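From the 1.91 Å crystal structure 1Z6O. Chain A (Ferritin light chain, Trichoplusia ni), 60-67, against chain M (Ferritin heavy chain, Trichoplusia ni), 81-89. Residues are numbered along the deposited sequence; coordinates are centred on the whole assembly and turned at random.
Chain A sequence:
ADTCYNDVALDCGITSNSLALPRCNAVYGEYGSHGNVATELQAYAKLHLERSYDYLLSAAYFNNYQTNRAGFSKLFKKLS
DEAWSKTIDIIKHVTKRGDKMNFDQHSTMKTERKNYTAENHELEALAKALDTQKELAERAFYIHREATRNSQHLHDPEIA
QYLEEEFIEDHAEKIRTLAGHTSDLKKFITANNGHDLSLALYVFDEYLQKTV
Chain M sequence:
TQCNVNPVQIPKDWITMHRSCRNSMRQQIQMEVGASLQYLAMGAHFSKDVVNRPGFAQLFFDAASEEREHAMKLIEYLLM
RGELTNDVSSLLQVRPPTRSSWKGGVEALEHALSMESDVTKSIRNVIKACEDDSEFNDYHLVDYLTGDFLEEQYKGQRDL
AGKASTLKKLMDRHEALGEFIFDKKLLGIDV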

# COMPACT_ATOMS: atom_id res chain seq x y z
N ALA A 60 -39.62 -20.13 -21.85
CA ALA A 60 -39.72 -19.58 -23.20
C ALA A 60 -41.09 -18.92 -23.39
O ALA A 60 -41.18 -17.80 -23.87
CB ALA A 60 -39.53 -20.70 -24.26
N TYR A 61 -42.15 -19.62 -23.01
CA TYR A 61 -43.49 -19.07 -23.17
C TYR A 61 -43.64 -17.71 -22.49
O TYR A 61 -44.21 -16.78 -23.06
CB TYR A 61 -44.55 -20.02 -22.62
CG TYR A 61 -45.96 -19.50 -22.81
CD1 TYR A 61 -46.54 -19.47 -24.08
CD2 TYR A 61 -46.70 -19.02 -21.73
CE1 TYR A 61 -47.82 -18.96 -24.27
CE2 TYR A 61 -47.99 -18.51 -21.91
CZ TYR A 61 -48.54 -18.49 -23.18
OH TYR A 61 -49.80 -18.00 -23.37
N PHE A 62 -43.14 -17.58 -21.26
CA PHE A 62 -43.25 -16.30 -20.57
C PHE A 62 -42.33 -15.22 -21.09
O PHE A 62 -42.38 -14.08 -20.64
CB PHE A 62 -43.08 -16.50 -19.05
CG PHE A 62 -44.32 -17.05 -18.41
CD1 PHE A 62 -44.42 -18.39 -18.06
CD2 PHE A 62 -45.44 -16.23 -18.25
CE1 PHE A 62 -45.62 -18.92 -17.58
CE2 PHE A 62 -46.65 -16.75 -17.78
CZ PHE A 62 -46.74 -18.10 -17.45
N ASN A 63 -41.49 -15.58 -22.05
CA ASN A 63 -40.59 -14.60 -22.65
C ASN A 63 -41.06 -14.25 -24.08
O ASN A 63 -40.30 -13.64 -24.84
CB ASN A 63 -39.14 -15.12 -22.66
CG ASN A 63 -38.12 -14.03 -22.99
OD1 ASN A 63 -38.25 -12.88 -22.57
ND2 ASN A 63 -37.09 -14.40 -23.75
N ASN A 64 -42.28 -14.65 -24.47
CA ASN A 64 -42.76 -14.25 -25.80
C ASN A 64 -43.22 -12.78 -25.67
O ASN A 64 -43.39 -12.28 -24.55
CB ASN A 64 -43.86 -15.21 -26.37
CG ASN A 64 -45.26 -15.00 -25.80
OD1 ASN A 64 -45.77 -13.88 -25.72
ND2 ASN A 64 -45.91 -16.10 -25.43
N TYR A 65 -43.37 -12.06 -26.78
CA TYR A 65 -43.69 -10.63 -26.68
C TYR A 65 -45.05 -10.27 -26.10
O TYR A 65 -45.21 -9.15 -25.60
CB TYR A 65 -43.51 -9.96 -28.05
CG TYR A 65 -44.73 -10.08 -28.93
CD1 TYR A 65 -45.73 -9.10 -28.91
CD2 TYR A 65 -44.91 -11.20 -29.74
CE1 TYR A 65 -46.89 -9.25 -29.69
CE2 TYR A 65 -46.07 -11.36 -30.52
CZ TYR A 65 -47.05 -10.37 -30.49
OH TYR A 65 -48.19 -10.53 -31.24
N GLN A 66 -46.01 -11.18 -26.16
CA GLN A 66 -47.34 -10.91 -25.61
C GLN A 66 -47.39 -11.10 -24.10
O GLN A 66 -47.98 -10.29 -23.39
CB GLN A 66 -48.39 -11.83 -26.25
CG GLN A 66 -48.51 -11.70 -27.74
CD GLN A 66 -49.58 -12.62 -28.33
OE1 GLN A 66 -49.99 -13.60 -27.69
NE2 GLN A 66 -50.02 -12.31 -29.54
N THR A 67 -46.79 -12.18 -23.61
CA THR A 67 -46.77 -12.43 -22.16
C THR A 67 -45.75 -11.50 -21.54
O THR A 67 -46.05 -10.76 -20.60
CB THR A 67 -46.42 -13.89 -21.87
OG1 THR A 67 -45.20 -14.23 -22.55
CG2 THR A 67 -47.55 -14.79 -22.37
N ARG M 81 -38.19 -12.73 -32.71
CA ARG M 81 -38.91 -12.42 -33.95
C ARG M 81 -40.43 -12.36 -33.78
O ARG M 81 -41.16 -12.11 -34.74
CB ARG M 81 -38.53 -13.44 -35.05
CG ARG M 81 -37.06 -13.30 -35.53
CD ARG M 81 -36.83 -11.98 -36.29
NE ARG M 81 -37.55 -11.96 -37.57
CZ ARG M 81 -37.11 -12.52 -38.70
NH1 ARG M 81 -35.93 -13.14 -38.74
NH2 ARG M 81 -37.86 -12.46 -39.80
N GLY M 82 -40.91 -12.59 -32.56
CA GLY M 82 -42.35 -12.50 -32.32
C GLY M 82 -43.09 -13.82 -32.39
O GLY M 82 -44.32 -13.84 -32.37
N GLU M 83 -42.36 -14.92 -32.45
CA GLU M 83 -42.98 -16.24 -32.52
C GLU M 83 -43.17 -16.86 -31.14
O GLU M 83 -42.85 -16.26 -30.12
CB GLU M 83 -42.12 -17.18 -33.38
CG GLU M 83 -41.91 -16.69 -34.82
CD GLU M 83 -43.21 -16.66 -35.63
OE1 GLU M 83 -44.16 -17.40 -35.27
OE2 GLU M 83 -43.29 -15.92 -36.63
N LEU M 84 -43.70 -18.08 -31.14
CA LEU M 84 -43.95 -18.86 -29.93
C LEU M 84 -44.92 -18.23 -28.95
O LEU M 84 -44.75 -18.33 -27.73
CB LEU M 84 -42.61 -19.21 -29.24
CG LEU M 84 -41.67 -20.04 -30.13
CD1 LEU M 84 -40.39 -20.40 -29.36
CD2 LEU M 84 -42.38 -21.33 -30.59
N THR M 85 -45.95 -17.57 -29.47
CA THR M 85 -47.01 -17.03 -28.63
C THR M 85 -47.97 -18.21 -28.39
O THR M 85 -48.89 -18.13 -27.57
CB THR M 85 -47.75 -15.88 -29.31
OG1 THR M 85 -48.09 -16.25 -30.65
CG2 THR M 85 -46.86 -14.63 -29.33
N ASN M 86 -47.75 -19.30 -29.13
CA ASN M 86 -48.49 -20.56 -28.97
C ASN M 86 -47.62 -21.66 -29.60
O ASN M 86 -46.55 -21.37 -30.13
CB ASN M 86 -49.87 -20.50 -29.63
CG ASN M 86 -49.82 -20.06 -31.07
OD1 ASN M 86 -49.91 -18.86 -31.37
ND2 ASN M 86 -49.65 -21.02 -31.97
N ASP M 87 -48.06 -22.92 -29.52
CA ASP M 87 -47.29 -24.04 -30.09
C ASP M 87 -45.93 -24.20 -29.42
O ASP M 87 -44.94 -24.54 -30.07
CB ASP M 87 -47.06 -23.84 -31.58
CG ASP M 87 -48.35 -23.75 -32.36
OD1 ASP M 87 -48.46 -22.87 -33.24
OD2 ASP M 87 -49.25 -24.57 -32.08
N VAL M 88 -45.88 -23.94 -28.12
CA VAL M 88 -44.63 -24.07 -27.41
C VAL M 88 -44.49 -25.50 -26.85
O VAL M 88 -43.42 -26.10 -26.92
CB VAL M 88 -44.55 -23.05 -26.25
CG1 VAL M 88 -43.26 -23.25 -25.46
CG2 VAL M 88 -44.59 -21.61 -26.82
N SER M 89 -45.58 -26.03 -26.31
CA SER M 89 -45.55 -27.37 -25.71
C SER M 89 -45.08 -28.45 -26.67
O SER M 89 -44.38 -29.38 -26.28
CB SER M 89 -46.94 -27.75 -25.18
OG SER M 89 -47.35 -26.87 -24.14
O HOH W 1 -48.94 -15.81 -25.70
O HOH W 2 -51.09 -19.10 -26.15
O HOH W 3 -42.32 -13.60 -29.08

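The light-chain stretch opens with A60(A) and Y61(A) in a helix that began earlier in the chain, and residues Y61(A) to N64(A) form a type I beta turn, closed by N64(A) N donating to Y61(A) O at 3.2 Å, while N63(A) N reaches A60(A) O at 2.9 Å. The heavy-chain stretch has no regular helix or strand. G82(M) is the first residue to leave the helical phi/psi of a preceding helix, and its phi/psi of 96/10, with two bonds back into the last turn, defines a Schellman motif. Glycine suits this position because a CB at these angles would be jammed against the carbonyl oxygen of R81(M). The closest CA atoms across the contact are those of N64(A) and T85(M), 5.8 Å apart; Y65(A) CA and G82(M) CA are 6.1 Å apart, and Y61(A) CA and V88(M) CA 6.7 Å.

No salt bridge spans the contact, and its single direct hydrogen bond is weak: N64(A) ND2 to L84(M) O, 3.4 Å with an N-H...acceptor angle of 128°. The N64(A) side chain (chi1 78°, p) is nevertheless well anchored. Its OD1 accepts from T67(A) N at 2.9 Å and 166°, and more weakly from Q66(A) N at 2.7 Å and 128°. With T67(A) OG1 donating to Y61(A) O at 2.8 Å, these bonds tie the residues after the turn back to it. An amide serves here because OD1 can accept within its own chain while ND2 donates across the contact.

T85(M) has the largest covered area, 89 Å² of the 388 Å² buried in total. Its methyl CG2 lies 3.6 Å from Y65(A) CE2, 3.5 Å from Q66(A) CD and 3.8 Å from N64(A) OD1, so one small branched side chain meets three residues. Q66(A) is extended at chi2 (-179°) and its NE2 donates to Y65(A) OH at 3.1 Å, linking two of these neighbours.

Both tyrosines set CA-to-CB sideways, yet their rings come nearer. The Y61(A) ring presents its edge to T85(M) O, 3.6 Å from CE1, and to V88(M) CG2, 4.0 Å from CD1. The latter is an apolar contact, suited to the buried valine, whose CA-to-CB bond points toward the light chain. The Y65(A) ring likewise has G82(M) O at its edge, 3.6 Å from CE2.

Water completes the polar contacts. Water 1 donates to T85(M) O (3.0 Å from the water O) and to Q66(A) OE1 (3.2 Å), accepts from N64(A) ND2 (3.1 Å), and makes a weak bond with Y61(A) OH (3.3 Å). Water 2 joins Y61(A) OH (3.3 Å) to T85(M) O (2.8 Å), and water 3 accepts from Y65(A) N (3.0 Å) while donating to E83(M) O (2.9 Å). On the heavy-chain side, each water donates to a backbone carbonyl: T85(M) O for waters 1 and 2, E83(M) O for water 3, whereas E83(M) directs its own CA-to-CB bond away.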